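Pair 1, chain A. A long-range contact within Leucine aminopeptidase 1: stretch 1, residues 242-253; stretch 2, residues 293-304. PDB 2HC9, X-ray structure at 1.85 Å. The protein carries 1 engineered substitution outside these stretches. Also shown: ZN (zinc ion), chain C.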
# COMPACT_ATOMS: atom_id res chain seq x y z
N GLY A 242 58.00 -9.39 -2.14
CA GLY A 242 58.16 -10.51 -3.07
C GLY A 242 57.00 -11.49 -3.15
O GLY A 242 57.12 -12.52 -3.81
N SER A 243 55.88 -11.22 -2.49
CA SER A 243 54.79 -12.20 -2.50
C SER A 243 54.25 -12.30 -3.93
O SER A 243 54.29 -11.32 -4.69
CB SER A 243 53.67 -11.78 -1.54
OG SER A 243 53.07 -10.56 -1.97
N THR A 244 53.76 -13.47 -4.31
CA THR A 244 53.21 -13.62 -5.65
C THR A 244 51.79 -13.05 -5.75
O THR A 244 51.42 -12.51 -6.79
CB THR A 244 53.25 -15.09 -6.11
OG1 THR A 244 52.46 -15.89 -5.24
CG2 THR A 244 54.65 -15.61 -6.04
N GLU A 245 51.03 -13.16 -4.67
CA GLU A 245 49.66 -12.59 -4.60
C GLU A 245 49.57 -11.27 -3.83
O GLU A 245 50.37 -10.98 -2.93
CB GLU A 245 48.67 -13.59 -3.98
CG GLU A 245 48.67 -14.99 -4.62
CD GLU A 245 48.33 -15.01 -6.11
OE1 GLU A 245 47.70 -14.06 -6.62
OE2 GLU A 245 48.71 -16.00 -6.78
N HIS A 246 48.56 -10.48 -4.18
CA HIS A 246 48.33 -9.20 -3.55
C HIS A 246 46.81 -9.10 -3.43
O HIS A 246 46.13 -8.85 -4.42
CB HIS A 246 48.89 -8.07 -4.43
CG HIS A 246 50.38 -8.06 -4.47
ND1 HIS A 246 51.10 -8.88 -5.31
CD2 HIS A 246 51.29 -7.41 -3.70
CE1 HIS A 246 52.39 -8.71 -5.09
NE2 HIS A 246 52.53 -7.83 -4.12
N ILE A 247 46.31 -9.41 -2.23
CA ILE A 247 44.88 -9.71 -2.05
C ILE A 247 44.26 -8.61 -1.20
O ILE A 247 44.83 -8.23 -0.18
CB ILE A 247 44.70 -11.10 -1.35
CG1 ILE A 247 45.34 -12.22 -2.19
CG2 ILE A 247 43.23 -11.38 -1.05
CD1 ILE A 247 45.64 -13.50 -1.42
N ALA A 248 43.12 -8.07 -1.64
CA ALA A 248 42.40 -7.07 -0.84
C ALA A 248 41.06 -7.63 -0.40
O ALA A 248 40.35 -8.28 -1.19
CB ALA A 248 42.19 -5.79 -1.63
N LEU A 249 40.72 -7.40 0.87
CA LEU A 249 39.42 -7.73 1.41
C LEU A 249 38.69 -6.41 1.71
O LEU A 249 38.99 -5.74 2.70
CB LEU A 249 39.55 -8.53 2.73
CG LEU A 249 40.39 -9.80 2.61
CD1 LEU A 249 40.68 -10.42 3.98
CD2 LEU A 249 39.74 -10.84 1.66
N VAL A 250 37.75 -6.06 0.84
CA VAL A 250 37.05 -4.78 0.95
C VAL A 250 35.68 -5.06 1.59
O VAL A 250 34.92 -5.89 1.10
CB VAL A 250 36.89 -4.08 -0.43
CG1 VAL A 250 36.34 -2.62 -0.27
CG2 VAL A 250 38.28 -4.05 -1.21
N GLY A 251 35.35 -4.35 2.68
CA GLY A 251 34.12 -4.60 3.42
C GLY A 251 33.21 -3.38 3.51
O GLY A 251 33.68 -2.25 3.74
N LYS A 252 31.90 -3.61 3.35
CA LYS A 252 30.87 -2.58 3.55
C LYS A 252 30.62 -2.39 5.04
O LYS A 252 30.12 -3.31 5.71
CB LYS A 252 29.55 -2.98 2.88
CG LYS A 252 28.38 -1.98 3.15
CD LYS A 252 27.08 -2.45 2.49
CE LYS A 252 25.93 -1.51 2.92
NZ LYS A 252 24.60 -1.88 2.30
N GLY A 253 30.97 -1.21 5.54
CA GLY A 253 30.83 -0.89 6.96
C GLY A 253 29.81 0.21 7.23
O GLY A 253 30.12 1.23 7.85
N GLY A 293 50.67 -16.73 10.07
CA GLY A 293 51.80 -16.76 9.17
C GLY A 293 51.40 -16.59 7.71
O GLY A 293 51.91 -17.28 6.83
N PHE A 294 50.48 -15.67 7.46
CA PHE A 294 49.96 -15.49 6.10
C PHE A 294 51.06 -14.99 5.14
O PHE A 294 51.67 -13.93 5.35
CB PHE A 294 48.79 -14.50 6.08
CG PHE A 294 47.98 -14.55 4.80
CD1 PHE A 294 47.01 -15.54 4.61
CD2 PHE A 294 48.15 -13.58 3.81
CE1 PHE A 294 46.24 -15.59 3.43
CE2 PHE A 294 47.39 -13.61 2.64
CZ PHE A 294 46.44 -14.62 2.45
N SER A 295 51.28 -15.76 4.09
CA SER A 295 52.52 -15.68 3.32
C SER A 295 52.42 -14.69 2.15
O SER A 295 53.42 -14.41 1.48
CB SER A 295 52.90 -17.06 2.79
OG SER A 295 51.98 -17.47 1.79
N GLN A 296 51.21 -14.19 1.87
CA GLN A 296 51.01 -13.27 0.75
C GLN A 296 50.66 -11.88 1.24
O GLN A 296 50.37 -11.68 2.41
CB GLN A 296 49.91 -13.80 -0.18
CG GLN A 296 50.16 -15.21 -0.64
CD GLN A 296 51.42 -15.33 -1.47
OE1 GLN A 296 51.66 -14.53 -2.39
NE2 GLN A 296 52.27 -16.31 -1.13
N THR A 297 50.73 -10.90 0.36
CA THR A 297 50.39 -9.56 0.76
C THR A 297 48.86 -9.51 0.86
O THR A 297 48.15 -10.03 -0.02
CB THR A 297 50.90 -8.53 -0.26
OG1 THR A 297 52.34 -8.48 -0.18
CG2 THR A 297 50.33 -7.14 0.03
N LEU A 298 48.37 -8.91 1.94
CA LEU A 298 46.93 -8.95 2.26
C LEU A 298 46.54 -7.60 2.82
O LEU A 298 47.26 -7.03 3.65
CB LEU A 298 46.62 -10.04 3.31
CG LEU A 298 45.14 -10.24 3.67
CD1 LEU A 298 44.33 -10.72 2.43
CD2 LEU A 298 44.98 -11.22 4.86
N HIS A 299 45.38 -7.09 2.37
CA HIS A 299 44.88 -5.79 2.86
C HIS A 299 43.41 -5.95 3.28
O HIS A 299 42.63 -6.61 2.59
CB HIS A 299 44.95 -4.71 1.78
CG HIS A 299 46.27 -4.62 1.06
ND1 HIS A 299 47.31 -3.82 1.52
CD2 HIS A 299 46.71 -5.19 -0.09
CE1 HIS A 299 48.33 -3.91 0.67
NE2 HIS A 299 47.99 -4.74 -0.30
N ALA A 300 43.04 -5.35 4.41
CA ALA A 300 41.62 -5.17 4.76
C ALA A 300 41.29 -3.71 4.50
O ALA A 300 42.00 -2.82 5.00
CB ALA A 300 41.37 -5.54 6.22
N CYS A 301 40.26 -3.44 3.69
CA CYS A 301 39.88 -2.07 3.36
C CYS A 301 38.43 -1.90 3.79
O CYS A 301 37.54 -2.54 3.23
CB CYS A 301 39.95 -1.82 1.84
SG CYS A 301 41.58 -2.15 1.12
N LEU A 302 38.21 -1.07 4.80
CA LEU A 302 36.89 -0.96 5.43
C LEU A 302 36.28 0.39 5.11
O LEU A 302 36.87 1.42 5.40
CB LEU A 302 36.99 -1.15 6.94
CG LEU A 302 37.71 -2.45 7.34
CD1 LEU A 302 37.70 -2.56 8.86
CD2 LEU A 302 37.15 -3.73 6.71
N CYS A 303 35.09 0.38 4.50
CA CYS A 303 34.43 1.62 4.13
C CYS A 303 33.36 1.86 5.18
O CYS A 303 32.37 1.12 5.23
CB CYS A 303 33.79 1.45 2.73
SG CYS A 303 35.00 0.90 1.48
N ILE A 304 33.57 2.87 6.04
CA ILE A 304 32.82 2.97 7.32
C ILE A 304 32.03 4.28 7.33
O ILE A 304 32.61 5.36 7.35
CB ILE A 304 33.76 2.93 8.53
CG1 ILE A 304 34.49 1.57 8.59
CG2 ILE A 304 32.95 3.12 9.85
CD1 ILE A 304 35.68 1.56 9.60
ZN ZN C . 23.17 -0.58 3.18
O HOH W 1 54.87 -15.80 -2.73
O HOH W 2 21.64 -0.77 1.77

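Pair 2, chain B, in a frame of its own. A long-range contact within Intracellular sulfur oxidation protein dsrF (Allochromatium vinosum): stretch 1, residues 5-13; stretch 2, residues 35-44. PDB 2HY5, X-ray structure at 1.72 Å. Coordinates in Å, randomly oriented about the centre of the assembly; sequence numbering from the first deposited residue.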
# COMPACT_ATOMS: atom_id res chain seq x y z
N VAL B 5 12.83 5.14 30.61
CA VAL B 5 14.28 4.79 30.53
C VAL B 5 14.74 4.90 29.09
O VAL B 5 15.75 5.55 28.79
CB VAL B 5 14.53 3.34 31.00
CG1 VAL B 5 15.88 3.24 31.70
CG2 VAL B 5 13.40 2.88 31.92
N LYS B 6 13.99 4.28 28.18
CA LYS B 6 14.33 4.31 26.76
C LYS B 6 13.75 5.50 26.03
O LYS B 6 12.78 6.12 26.46
CB LYS B 6 13.84 3.04 26.07
CG LYS B 6 14.68 1.82 26.34
CD LYS B 6 14.22 0.67 25.46
CE LYS B 6 15.10 -0.55 25.64
NZ LYS B 6 14.65 -1.67 24.78
N LYS B 7 14.38 5.82 24.90
CA LYS B 7 13.96 6.91 24.04
C LYS B 7 13.22 6.33 22.84
O LYS B 7 13.82 5.65 22.01
CB LYS B 7 15.19 7.70 23.58
CG LYS B 7 14.88 8.68 22.47
CD LYS B 7 13.72 9.55 22.87
CE LYS B 7 13.18 10.33 21.71
NZ LYS B 7 11.99 11.09 22.14
N PHE B 8 11.92 6.61 22.76
CA PHE B 8 11.10 6.12 21.66
C PHE B 8 10.71 7.23 20.68
O PHE B 8 10.25 8.29 21.10
CB PHE B 8 9.81 5.49 22.19
CG PHE B 8 10.01 4.15 22.84
CD1 PHE B 8 8.97 3.55 23.55
CD2 PHE B 8 11.22 3.47 22.73
CE1 PHE B 8 9.14 2.30 24.14
CE2 PHE B 8 11.39 2.22 23.32
CZ PHE B 8 10.35 1.63 24.02
N MET B 9 10.88 6.96 19.39
CA MET B 9 10.50 7.92 18.36
C MET B 9 9.36 7.34 17.55
O MET B 9 9.38 6.17 17.18
CB MET B 9 11.67 8.21 17.39
CG MET B 9 11.24 9.07 16.19
SD MET B 9 12.52 9.39 14.95
CE MET B 9 13.41 10.68 15.75
N TYR B 10 8.35 8.16 17.29
CA TYR B 10 7.20 7.76 16.48
C TYR B 10 7.36 8.51 15.18
O TYR B 10 7.16 9.72 15.14
CB TYR B 10 5.90 8.15 17.18
CG TYR B 10 5.62 7.30 18.39
CD1 TYR B 10 4.95 6.09 18.27
CD2 TYR B 10 6.06 7.68 19.66
CE1 TYR B 10 4.71 5.28 19.38
CE2 TYR B 10 5.83 6.88 20.78
CZ TYR B 10 5.16 5.67 20.63
OH TYR B 10 4.92 4.86 21.72
N LEU B 11 7.73 7.80 14.12
CA LEU B 11 7.96 8.39 12.81
C LEU B 11 6.73 8.37 11.91
O LEU B 11 6.37 7.33 11.36
CB LEU B 11 9.11 7.66 12.12
CG LEU B 11 9.52 8.11 10.71
CD1 LEU B 11 9.99 9.55 10.74
CD2 LEU B 11 10.62 7.20 10.20
N ASN B 12 6.10 9.53 11.77
CA ASN B 12 4.90 9.69 10.94
C ASN B 12 5.26 10.30 9.60
O ASN B 12 5.72 11.44 9.53
CB ASN B 12 3.89 10.58 11.66
CG ASN B 12 3.29 9.91 12.87
OD1 ASN B 12 2.77 8.80 12.77
ND2 ASN B 12 3.35 10.57 14.02
N ARG B 13 5.03 9.55 8.52
CA ARG B 13 5.37 10.03 7.18
C ARG B 13 4.25 9.96 6.16
O ARG B 13 4.44 10.34 5.00
CB ARG B 13 6.58 9.25 6.65
CG ARG B 13 7.87 9.48 7.42
CD ARG B 13 9.01 8.67 6.83
NE ARG B 13 9.18 8.93 5.40
CZ ARG B 13 9.03 8.01 4.45
NH1 ARG B 13 8.70 6.77 4.77
NH2 ARG B 13 9.19 8.34 3.18
N PHE B 35 3.44 4.08 29.82
CA PHE B 35 4.69 3.40 30.12
C PHE B 35 5.78 4.36 30.58
O PHE B 35 6.89 3.93 30.92
CB PHE B 35 5.17 2.60 28.91
CG PHE B 35 4.27 1.45 28.56
CD1 PHE B 35 3.06 1.66 27.90
CD2 PHE B 35 4.62 0.14 28.91
CE1 PHE B 35 2.21 0.60 27.58
CE2 PHE B 35 3.78 -0.93 28.60
CZ PHE B 35 2.57 -0.70 27.94
N ASP B 36 5.46 5.65 30.61
CA ASP B 36 6.39 6.69 31.03
C ASP B 36 7.82 6.58 30.48
O ASP B 36 8.79 6.59 31.24
CB ASP B 36 6.44 6.79 32.56
CG ASP B 36 6.80 5.47 33.22
OD1 ASP B 36 5.94 4.56 33.26
OD2 ASP B 36 7.94 5.34 33.71
N GLN B 37 7.94 6.45 29.16
CA GLN B 37 9.26 6.38 28.53
C GLN B 37 9.53 7.77 27.98
O GLN B 37 8.66 8.64 28.07
CB GLN B 37 9.26 5.36 27.39
CG GLN B 37 8.93 3.93 27.82
CD GLN B 37 9.92 3.40 28.84
OE1 GLN B 37 11.11 3.28 28.56
NE2 GLN B 37 9.42 3.09 30.03
N ASP B 38 10.71 8.00 27.43
CA ASP B 38 11.04 9.29 26.85
C ASP B 38 10.51 9.20 25.43
O ASP B 38 10.98 8.38 24.64
CB ASP B 38 12.56 9.50 26.82
CG ASP B 38 12.94 10.93 26.50
OD1 ASP B 38 12.35 11.52 25.57
OD2 ASP B 38 13.85 11.46 27.16
N VAL B 39 9.53 10.04 25.09
CA VAL B 39 8.91 9.99 23.77
C VAL B 39 8.98 11.25 22.92
O VAL B 39 8.92 12.36 23.43
CB VAL B 39 7.42 9.60 23.91
CG1 VAL B 39 6.74 9.61 22.54
CG2 VAL B 39 7.29 8.24 24.57
N CYS B 40 9.11 11.06 21.62
CA CYS B 40 9.09 12.18 20.70
C CYS B 40 8.32 11.71 19.47
O CYS B 40 8.41 10.55 19.07
CB CYS B 40 10.50 12.65 20.32
SG CYS B 40 11.50 11.51 19.37
N VAL B 41 7.54 12.61 18.90
CA VAL B 41 6.75 12.28 17.73
C VAL B 41 7.24 13.19 16.62
O VAL B 41 7.23 14.41 16.76
CB VAL B 41 5.26 12.54 17.98
CG1 VAL B 41 4.44 12.08 16.78
CG2 VAL B 41 4.82 11.81 19.23
N LEU B 42 7.68 12.59 15.52
CA LEU B 42 8.19 13.36 14.39
C LEU B 42 7.30 13.22 13.17
O LEU B 42 6.90 12.12 12.80
CB LEU B 42 9.60 12.89 14.03
CG LEU B 42 10.22 13.46 12.75
CD1 LEU B 42 10.42 14.96 12.89
CD2 LEU B 42 11.56 12.78 12.48
N PHE B 43 6.99 14.35 12.55
CA PHE B 43 6.18 14.36 11.35
C PHE B 43 7.11 14.79 10.24
O PHE B 43 7.67 15.89 10.26
CB PHE B 43 5.01 15.33 11.49
CG PHE B 43 4.03 14.94 12.56
CD1 PHE B 43 4.28 15.25 13.90
CD2 PHE B 43 2.89 14.21 12.24
CE1 PHE B 43 3.40 14.84 14.90
CE2 PHE B 43 2.01 13.79 13.24
CZ PHE B 43 2.26 14.11 14.57
N LEU B 44 7.29 13.89 9.28
CA LEU B 44 8.18 14.12 8.15
C LEU B 44 7.48 13.77 6.85
O LEU B 44 6.55 12.96 6.82
CB LEU B 44 9.43 13.24 8.33
CG LEU B 44 10.44 13.12 7.18
CD1 LEU B 44 11.12 14.46 6.94
CD2 LEU B 44 11.46 12.05 7.53

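Two parallel β-strands can be joined by one backbone scheme and still be packed with quite different side chains, as pair 1 and pair 2 illustrate. In each, the strand axes approach to 4.6 or 4.7 Å at an angle of 18°, and fourteen central residues superpose with an RMSD of 0.4 Å. Six successive bridges match: A:Ile247 bridges A:Leu298 as B:Phe8 bridges B:Val39, and A:Leu249 bridges A:Ala300 as B:Tyr10 bridges B:Val41.

Because the strands run parallel, alternate residues of the first strand hydrogen-bond to residues on both sides of their bridge partner. In pair 1, A:Leu249 N donates to A:His299 O (2.7 Å) and A:Leu249 O accepts from A:Cys301 N (2.8 Å). The equivalent B:Tyr10 N donates to B:Cys40 O (3.0 Å), while B:Tyr10 O accepts from B:Leu42 N (2.9 Å).

The entrance to the ladder is also shared. A glutamine, A:Gln296 or B:Gln37, with chi1 and chi2 both m, turns its carbonyl oxygen to the backbone of the first stretch. A:Glu245 N donates to A:Gln296 OE1 at 2.7 Å, and B:Lys6 N to B:Gln37 OE1 at 3.1 Å. The side chain thereby extends the pairing beyond the bridged residues. Its amide nitrogen is held within its own stretch, by A:Ser295 OG (3.2 Å from A:Gln296 NE2) in one case and B:Phe35 O (2.8 Å from B:Gln37 NE2) in the other.

The faces are filled differently. On the face carrying A:Ile247 and A:Leu249, branched aliphatic chains converge on A:Leu298, whose CD1 lies 3.7 Å from A:Ile247 CG2 and 4.0 Å from A:Leu249 CD1. The matching positions in pair 2 hold aromatic residues, and they do not converge: the B:Phe8 ring lies against B:Gln37, with B:Phe8 CE1 4.0 Å from B:Gln37 CG, while B:Val39, smaller than leucine, meets the B:Tyr10 ring, B:Val39 CG1 standing at its edge 3.4 Å from B:Tyr10 CE2. Farther along, A:Gly251 contributes no side chain, whereas B:Asn12 sets its ND2 over one face of the B:Phe43 ring, 3.6 Å from CE2.

On the other face, A:Ala248 sits beside A:His299, and the larger B:Met9 beside the smaller B:Cys40, with B:Met9 CB 3.9 Å from B:Cys40 SG. Next come A:Val250 and A:Cys301, with A:Val250 CG2 4.1 Å from A:Cys301 CB; their counterparts are two leucines, B:Leu11 CD1 lying 4.0 Å from B:Leu42 CD2. Bulk is thus apportioned differently between the strands, while the backbone spacing hardly changes.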